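Local coordinates for 150aa long hypothetical histidine triad nucleotide-binding protein (Sulfolobus tokodaii, PDB 2EO4) that binds zinc and, as a member of the histidine triad family, probably acts on nucleotide substrates, perhaps as an adenylylsulfatase, at residues A[30-35]-A[101-106]; A[64-69]-A[97-102]. All coordinates share one frame; numbering follows the deposited sequence.

Contact 1: A[30-35]-A[101-106]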
ATOM      1  N   PRO A  30       1.237 -10.489 -14.984  1.00 25.96           N
ATOM      2  CA  PRO A  30       0.943 -10.853 -13.592  1.00 26.55           C
ATOM      3  C   PRO A  30       1.950 -11.686 -12.816  1.00 26.29           C
ATOM      4  O   PRO A  30       2.477 -12.679 -13.316  1.00 25.12           O
ATOM      5  CB  PRO A  30      -0.408 -11.556 -13.703  1.00 25.18           C
ATOM      6  CG  PRO A  30      -0.314 -12.228 -15.021  1.00 25.44           C
ATOM      7  CD  PRO A  30       0.280 -11.142 -15.895  1.00 25.46           C
ATOM      8  N   VAL A  31       2.198 -11.266 -11.580  1.00 26.65           N
ATOM      9  CA  VAL A  31       3.103 -11.972 -10.680  1.00 27.75           C
ATOM     10  C   VAL A  31       2.381 -13.232 -10.213  1.00 28.95           C
ATOM     11  O   VAL A  31       2.993 -14.281 -10.009  1.00 27.59           O
ATOM     12  CB  VAL A  31       3.450 -11.101  -9.454  1.00 29.11           C
ATOM     13  CG1 VAL A  31       4.078 -11.951  -8.358  1.00 32.02           C
ATOM     14  CG2 VAL A  31       4.398  -9.990  -9.869  1.00 30.94           C
ATOM     15  N   SER A  32       1.070 -13.111 -10.037  1.00 27.58           N
ATOM     16  CA  SER A  32       0.245 -14.232  -9.611  1.00 27.44           C
ATOM     17  C   SER A  32      -1.121 -14.095 -10.268  1.00 27.76           C
ATOM     18  O   SER A  32      -1.477 -13.029 -10.779  1.00 24.62           O
ATOM     19  CB  SER A  32       0.095 -14.251  -8.085  1.00 26.69           C
ATOM     20  OG  SER A  32      -0.726 -13.188  -7.635  1.00 26.14           O
ATOM     21  N   LEU A  33      -1.886 -15.178 -10.256  1.00 26.42           N
ATOM     22  CA  LEU A  33      -3.205 -15.186 -10.866  1.00 27.65           C
ATOM     23  C   LEU A  33      -4.135 -14.134 -10.258  1.00 26.82           C
ATOM     24  O   LEU A  33      -4.380 -14.132  -9.052  1.00 27.01           O
ATOM     25  CB  LEU A  33      -3.827 -16.578 -10.717  1.00 29.98           C
ATOM     26  CG  LEU A  33      -5.191 -16.780 -11.372  1.00 32.49           C
ATOM     27  CD1 LEU A  33      -5.089 -17.840 -12.466  1.00 34.58           C
ATOM     28  CD2 LEU A  33      -6.195 -17.198 -10.314  1.00 34.10           C
ATOM     29  N   GLY A  34      -4.644 -13.238 -11.099  1.00 26.08           N
ATOM     30  CA  GLY A  34      -5.543 -12.202 -10.617  1.00 24.99           C
ATOM     31  C   GLY A  34      -4.866 -10.886 -10.261  1.00 24.51           C
ATOM     32  O   GLY A  34      -5.531  -9.951  -9.820  1.00 23.61           O
ATOM     33  N   HIS A  35      -3.548 -10.819 -10.448  1.00 22.04           N
ATOM     34  CA  HIS A  35      -2.773  -9.609 -10.159  1.00 22.18           C
ATOM     35  C   HIS A  35      -3.455  -8.435 -10.863  1.00 22.01           C
ATOM     36  O   HIS A  35      -3.637  -8.446 -12.081  1.00 21.87           O
ATOM     37  CB  HIS A  35      -1.336  -9.800 -10.670  1.00 23.14           C
ATOM     38  CG  HIS A  35      -0.407  -8.667 -10.353  1.00 24.08           C
ATOM     39  ND1 HIS A  35       0.937  -8.709 -10.661  1.00 25.71           N
ATOM     40  CD2 HIS A  35      -0.624  -7.456  -9.785  1.00 22.89           C
ATOM     41  CE1 HIS A  35       1.506  -7.573 -10.300  1.00 23.96           C
ATOM     42  NE2 HIS A  35       0.582  -6.794  -9.767  1.00 23.95           N
ATOM     43  N   PRO A 101      -2.648 -11.532  -5.393  1.00 21.15           N
ATOM     44  CA  PRO A 101      -3.213 -12.649  -4.629  1.00 22.01           C
ATOM     45  C   PRO A 101      -2.209 -13.722  -4.226  1.00 21.81           C
ATOM     46  O   PRO A 101      -1.246 -13.995  -4.943  1.00 22.84           O
ATOM     47  CB  PRO A 101      -4.281 -13.212  -5.571  1.00 22.47           C
ATOM     48  CG  PRO A 101      -4.671 -12.023  -6.412  1.00 22.58           C
ATOM     49  CD  PRO A 101      -3.318 -11.405  -6.699  1.00 21.00           C
ATOM     50  N   THR A 102      -2.450 -14.332  -3.071  1.00 22.18           N
ATOM     51  CA  THR A 102      -1.593 -15.401  -2.582  1.00 23.65           C
ATOM     52  C   THR A 102      -2.471 -16.538  -2.070  1.00 25.88           C
ATOM     53  O   THR A 102      -3.649 -16.338  -1.770  1.00 24.35           O
ATOM     54  CB  THR A 102      -0.667 -14.923  -1.434  1.00 22.84           C
ATOM     55  OG1 THR A 102      -1.452 -14.508  -0.310  1.00 22.38           O
ATOM     56  CG2 THR A 102       0.199 -13.759  -1.898  1.00 23.14           C
ATOM     57  N   TRP A 103      -1.889 -17.729  -1.983  1.00 27.53           N
ATOM     58  CA  TRP A 103      -2.600 -18.910  -1.502  1.00 29.99           C
ATOM     59  C   TRP A 103      -1.662 -19.709  -0.615  1.00 32.97           C
ATOM     60  O   TRP A 103      -0.447 -19.697  -0.814  1.00 32.85           O
ATOM     61  CB  TRP A 103      -3.032 -19.795  -2.677  1.00 28.82           C
ATOM     62  CG  TRP A 103      -4.017 -19.153  -3.598  1.00 28.86           C
ATOM     63  CD1 TRP A 103      -5.380 -19.247  -3.540  1.00 28.43           C
ATOM     64  CD2 TRP A 103      -3.719 -18.294  -4.703  1.00 29.17           C
ATOM     65  NE1 TRP A 103      -5.947 -18.497  -4.543  1.00 30.17           N
ATOM     66  CE2 TRP A 103      -4.951 -17.903  -5.271  1.00 28.95           C
ATOM     67  CE3 TRP A 103      -2.529 -17.818  -5.268  1.00 28.24           C
ATOM     68  CZ2 TRP A 103      -5.027 -17.053  -6.378  1.00 29.62           C
ATOM     69  CZ3 TRP A 103      -2.606 -16.971  -6.372  1.00 30.46           C
ATOM     70  CH2 TRP A 103      -3.848 -16.600  -6.912  1.00 28.90           C
ATOM     71  N   GLU A 104      -2.220 -20.405   0.364  1.00 37.14           N
ATOM     72  CA  GLU A 104      -1.398 -21.219   1.241  1.00 41.61           C
ATOM     73  C   GLU A 104      -1.021 -22.491   0.491  1.00 44.37           C
ATOM     74  O   GLU A 104      -0.016 -23.131   0.790  1.00 45.88           O
ATOM     75  CB  GLU A 104      -2.153 -21.522   2.535  1.00 42.55           C
ATOM     76  CG  GLU A 104      -1.968 -20.427   3.578  1.00 46.14           C
ATOM     77  CD  GLU A 104      -3.010 -20.459   4.673  1.00 48.92           C
ATOM     78  OE1 GLU A 104      -3.338 -21.565   5.148  1.00 51.14           O
ATOM     79  OE2 GLU A 104      -3.491 -19.374   5.065  1.00 49.46           O
ATOM     80  N   GLY A 105      -1.829 -22.831  -0.508  1.00 46.63           N
ATOM     81  CA  GLY A 105      -1.569 -24.007  -1.317  1.00 49.96           C
ATOM     82  C   GLY A 105      -1.432 -23.617  -2.778  1.00 52.54           C
ATOM     83  O   GLY A 105      -0.463 -22.962  -3.164  1.00 52.32           O
ATOM     84  N   ASP A 106      -2.407 -24.018  -3.590  1.00 55.01           N
ATOM     85  CA  ASP A 106      -2.413 -23.702  -5.016  1.00 57.47           C
ATOM     86  C   ASP A 106      -3.729 -23.015  -5.361  1.00 58.24           C
ATOM     87  O   ASP A 106      -4.722 -23.181  -4.652  1.00 58.08           O
ATOM     88  CB  ASP A 106      -2.273 -24.983  -5.845  1.00 59.87           C
ATOM     89  CG  ASP A 106      -0.986 -25.730  -5.555  1.00 61.88           C
ATOM     90  OD1 ASP A 106       0.101 -25.159  -5.784  1.00 63.44           O
ATOM     91  OD2 ASP A 106      -1.062 -26.892  -5.099  1.00 63.11           O
TER
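With OG lodged between its own backbone N and carbonyl carbon (chi1 71°), Ser-32 directs its hydroxyl at the end of strand 97-102, while Trp-103 keeps CG beside its backbone N (chi1 -64°), a placement from which the six-membered end of the indole reaches back to the 30-35 loop although CB itself does not point there. The serine OG donates to Pro-101 O at 2.9 Å, lying in the carbonyl plane on a lone pair, with a C=O...OG angle of 129°. The same OG sits 3.3 Å from Pro-101 CD, so one small side chain meets both the ring and the carbonyl of the proline. An alanine here would probably leave Pro-101 O without its hydroxyl donor and open a small gap beside CD.

The next residue turns its backbone to the contact. Leu-33 O lies in the plane of the indole, at the rim, 3.3 Å from Trp-103 CH2, and it is 3.4 Å from Pro-101 CG; buried between carbon neighbours, this carbonyl has no hydrogen-bond partner in the model. The leucine side chain crosses the indole at about a right angle, its CB 3.8 Å from Trp-103 CH2. On the five-membered ring, NE1 is hydrogen-bonded to Val-73 O, tying the indole to the loop after helix 52-72.

Gly-34 lets the chain come this close: a beta carbon would press on Pro-101 CG and be jammed against the carbonyl O of Leu-33. His-35 ND1 accepts a nearly straight hydrogen bond from Val-31 N (3.0 Å) in the ring plane, fixing the imidazole against the backbone just before the turn. The bond from His-35 N to Ser-32 O (3.0 Å) closes a type II beta turn, Ser-32 to His-35, leading into strand 36-40 and resting on the end of the adjacent antiparallel strand in the sheet of the HIT domain.

Contact 2: A[64-69]-A[97-102]. With PO4 (phosphate ion), chain C.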
ATOM      1  N   LEU A  64     -12.499  -2.354  -1.965  1.00 21.72           N
ATOM      2  CA  LEU A  64     -13.546  -3.015  -2.739  1.00 23.21           C
ATOM      3  C   LEU A  64     -12.989  -4.012  -3.749  1.00 23.16           C
ATOM      4  O   LEU A  64     -13.409  -5.173  -3.796  1.00 24.57           O
ATOM      5  CB  LEU A  64     -14.398  -1.978  -3.479  1.00 24.40           C
ATOM      6  CG  LEU A  64     -15.416  -2.546  -4.477  1.00 27.11           C
ATOM      7  CD1 LEU A  64     -16.391  -3.459  -3.750  1.00 25.57           C
ATOM      8  CD2 LEU A  64     -16.159  -1.406  -5.164  1.00 26.89           C
ATOM      9  N   VAL A  65     -12.044  -3.556  -4.565  1.00 22.20           N
ATOM     10  CA  VAL A  65     -11.455  -4.418  -5.576  1.00 21.47           C
ATOM     11  C   VAL A  65     -10.724  -5.601  -4.946  1.00 21.14           C
ATOM     12  O   VAL A  65     -10.796  -6.715  -5.460  1.00 22.05           O
ATOM     13  CB  VAL A  65     -10.502  -3.621  -6.489  1.00 22.26           C
ATOM     14  CG1 VAL A  65      -9.834  -4.552  -7.501  1.00 21.49           C
ATOM     15  CG2 VAL A  65     -11.293  -2.535  -7.216  1.00 21.86           C
ATOM     16  N   SER A  66     -10.032  -5.362  -3.833  1.00 21.49           N
ATOM     17  CA  SER A  66      -9.316  -6.436  -3.150  1.00 20.61           C
ATOM     18  C   SER A  66     -10.313  -7.494  -2.670  1.00 20.68           C
ATOM     19  O   SER A  66     -10.086  -8.692  -2.841  1.00 21.53           O
ATOM     20  CB  SER A  66      -8.521  -5.891  -1.957  1.00 22.35           C
ATOM     21  OG  SER A  66      -7.435  -5.077  -2.388  1.00 20.81           O
ATOM     22  N   LEU A  67     -11.411  -7.057  -2.060  1.00 22.16           N
ATOM     23  CA  LEU A  67     -12.415  -8.010  -1.593  1.00 22.44           C
ATOM     24  C   LEU A  67     -12.937  -8.807  -2.785  1.00 23.69           C
ATOM     25  O   LEU A  67     -13.110 -10.026  -2.705  1.00 24.25           O
ATOM     26  CB  LEU A  67     -13.570  -7.280  -0.900  1.00 23.38           C
ATOM     27  CG  LEU A  67     -13.280  -6.770   0.515  1.00 24.40           C
ATOM     28  CD1 LEU A  67     -14.395  -5.848   0.985  1.00 26.85           C
ATOM     29  CD2 LEU A  67     -13.125  -7.959   1.457  1.00 25.15           C
ATOM     30  N   GLY A  68     -13.172  -8.112  -3.893  1.00 24.88           N
ATOM     31  CA  GLY A  68     -13.670  -8.766  -5.091  1.00 25.01           C
ATOM     32  C   GLY A  68     -12.715  -9.814  -5.629  1.00 25.75           C
ATOM     33  O   GLY A  68     -13.120 -10.928  -5.953  1.00 24.51           O
ATOM     34  N   ILE A  69     -11.437  -9.460  -5.732  1.00 23.92           N
ATOM     35  CA  ILE A  69     -10.442 -10.397  -6.236  1.00 23.56           C
ATOM     36  C   ILE A  69     -10.274 -11.598  -5.308  1.00 23.94           C
ATOM     37  O   ILE A  69     -10.228 -12.739  -5.772  1.00 25.30           O
ATOM     38  CB  ILE A  69      -9.070  -9.709  -6.416  1.00 22.67           C
ATOM     39  CG1 ILE A  69      -9.163  -8.657  -7.525  1.00 24.11           C
ATOM     40  CG2 ILE A  69      -7.997 -10.750  -6.756  1.00 23.66           C
ATOM     41  CD1 ILE A  69      -7.926  -7.767  -7.650  1.00 24.01           C
ATOM     42  N   VAL A  97      -1.716   0.999  -7.424  1.00 20.63           N
ATOM     43  CA  VAL A  97      -1.565   0.092  -6.295  1.00 18.28           C
ATOM     44  C   VAL A  97      -1.698  -1.329  -6.812  1.00 18.88           C
ATOM     45  O   VAL A  97      -2.653  -1.650  -7.518  1.00 19.27           O
ATOM     46  CB  VAL A  97      -2.663   0.335  -5.235  1.00 18.24           C
ATOM     47  CG1 VAL A  97      -2.570  -0.715  -4.131  1.00 18.76           C
ATOM     48  CG2 VAL A  97      -2.509   1.732  -4.647  1.00 21.35           C
ATOM     49  N   HIS A  98      -0.728  -2.170  -6.470  1.00 18.13           N
ATOM     50  CA  HIS A  98      -0.749  -3.567  -6.882  1.00 19.71           C
ATOM     51  C   HIS A  98      -1.562  -4.387  -5.886  1.00 17.03           C
ATOM     52  O   HIS A  98      -1.444  -4.190  -4.682  1.00 18.61           O
ATOM     53  CB  HIS A  98       0.667  -4.157  -6.875  1.00 18.64           C
ATOM     54  CG  HIS A  98       1.597  -3.550  -7.876  1.00 20.40           C
ATOM     55  ND1 HIS A  98       1.822  -4.111  -9.114  1.00 22.54           N
ATOM     56  CD2 HIS A  98       2.399  -2.461  -7.805  1.00 22.17           C
ATOM     57  CE1 HIS A  98       2.724  -3.395  -9.763  1.00 23.13           C
ATOM     58  NE2 HIS A  98       3.090  -2.388  -8.991  1.00 21.92           N
ATOM     59  N   ILE A  99      -2.383  -5.301  -6.401  1.00 18.45           N
ATOM     60  CA  ILE A  99      -3.134  -6.227  -5.562  1.00 18.36           C
ATOM     61  C   ILE A  99      -2.666  -7.569  -6.115  1.00 19.78           C
ATOM     62  O   ILE A  99      -3.034  -7.956  -7.228  1.00 20.02           O
ATOM     63  CB  ILE A  99      -4.664  -6.121  -5.737  1.00 18.58           C
ATOM     64  CG1 ILE A  99      -5.149  -4.727  -5.338  1.00 20.42           C
ATOM     65  CG2 ILE A  99      -5.356  -7.156  -4.829  1.00 20.00           C
ATOM     66  CD1 ILE A  99      -6.656  -4.511  -5.577  1.00 22.15           C
ATOM     67  N   ILE A 100      -1.838  -8.259  -5.339  1.00 20.55           N
ATOM     68  CA  ILE A 100      -1.265  -9.539  -5.743  1.00 20.86           C
ATOM     69  C   ILE A 100      -1.780 -10.666  -4.850  1.00 19.49           C
ATOM     70  O   ILE A 100      -1.412 -10.765  -3.680  1.00 20.67           O
ATOM     71  CB  ILE A 100       0.279  -9.474  -5.654  1.00 21.39           C
ATOM     72  CG1 ILE A 100       0.791  -8.325  -6.529  1.00 23.85           C
ATOM     73  CG2 ILE A 100       0.892 -10.802  -6.100  1.00 22.60           C
ATOM     74  CD1 ILE A 100       2.290  -8.062  -6.399  1.00 25.38           C
ATOM     75  N   PRO A 101      -2.648 -11.532  -5.393  1.00 21.15           N
ATOM     76  CA  PRO A 101      -3.213 -12.649  -4.629  1.00 22.01           C
ATOM     77  C   PRO A 101      -2.209 -13.722  -4.226  1.00 21.81           C
ATOM     78  O   PRO A 101      -1.246 -13.995  -4.943  1.00 22.84           O
ATOM     79  CB  PRO A 101      -4.281 -13.212  -5.571  1.00 22.47           C
ATOM     80  CG  PRO A 101      -4.671 -12.023  -6.412  1.00 22.58           C
ATOM     81  CD  PRO A 101      -3.318 -11.405  -6.699  1.00 21.00           C
ATOM     82  N   THR A 102      -2.450 -14.332  -3.071  1.00 22.18           N
ATOM     83  CA  THR A 102      -1.593 -15.401  -2.582  1.00 23.65           C
ATOM     84  C   THR A 102      -2.471 -16.538  -2.070  1.00 25.88           C
ATOM     85  O   THR A 102      -3.649 -16.338  -1.770  1.00 24.35           O
ATOM     86  CB  THR A 102      -0.667 -14.923  -1.434  1.00 22.84           C
ATOM     87  OG1 THR A 102      -1.452 -14.508  -0.310  1.00 22.38           O
ATOM     88  CG2 THR A 102       0.199 -13.759  -1.898  1.00 23.14           C
TER
HETATM   89  P   PO4 C 202       5.567  -0.587 -10.709  1.00 22.25           P
HETATM   90  O1  PO4 C 202       4.434  -1.275 -11.371  1.00 22.31           O
HETATM   91  O2  PO4 C 202       5.266  -0.390  -9.269  1.00 22.88           O
HETATM   92  O3  PO4 C 202       6.797  -1.423 -10.851  1.00 21.41           O
HETATM   93  O4  PO4 C 202       5.790   0.737 -11.354  1.00 21.92           O
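Ile-99 points its CD1 methyl between two side chains of helix 64-69, touching Val-65 CG1 at 3.7 Å and Ser-66 OG at 3.3 Å. The isoleucine holds CG1 beside its backbone N, anti to the carbonyl carbon (chi1 -62°), which leaves CG2 on the other branch to meet Ile-69 CD1 at 3.9 Å. Both pairs, Val-65 with Ile-99 and Ile-69 with Ile-99, cross obliquely, meeting through methyl groups. The serine presents its hydroxyl to carbon on this side, but the polar need is met within the helix, where OG bonds to Val-62 O one turn back; Leu-48 of the second subunit also packs on Ser-66.

Segment 64-69 runs in the same sense as strand 97-102, with 22° between their directions and their axes 9.6 Å apart at closest approach. This is helix-on-sheet packing in the HIT fold, and the strand carries part of the histidine triad motif, in which histidines alternate with apolar residues. Ile-99, next after the motif, faces the helix. His-98 is turned to the other side of the sheet, its ring edge toward a phosphate ion probably taken up from the crystallisation liquor. Its NE2 donates to phosphate O2 at 3.0 Å and 166°, with a weak, more bent second bond to O1. His-96 NE2, Asn-83 ND2 and the backbone N atoms of Val-91 and Ile-92 also bond to the ion.

Further along the helix, Ile-69 CG2 meets Pro-101 CG at 3.6 Å, the two side chains crossing at about a right angle.

Contacts 1 and 2 lie about 10 Å apart, centre to centre, and both use Pro-101 on strand 97-102, which the loop 30-35 and the helix 64-69 approach from different sides. They touch through a probable hydrogen bond between His-35 NE2 and His-98 ND1 (3.0 Å), so the turn of contact 1 connects through His-98 to the phosphate of contact 2. The side chain of His-35 is about 7 Å, and that of Ile-99 about 9 Å, from the side chain of His-96, the predicted nucleotidylated histidine. Ser-32 OG also packs on Ile-100 CG2 (3.3 Å), beside the shared proline.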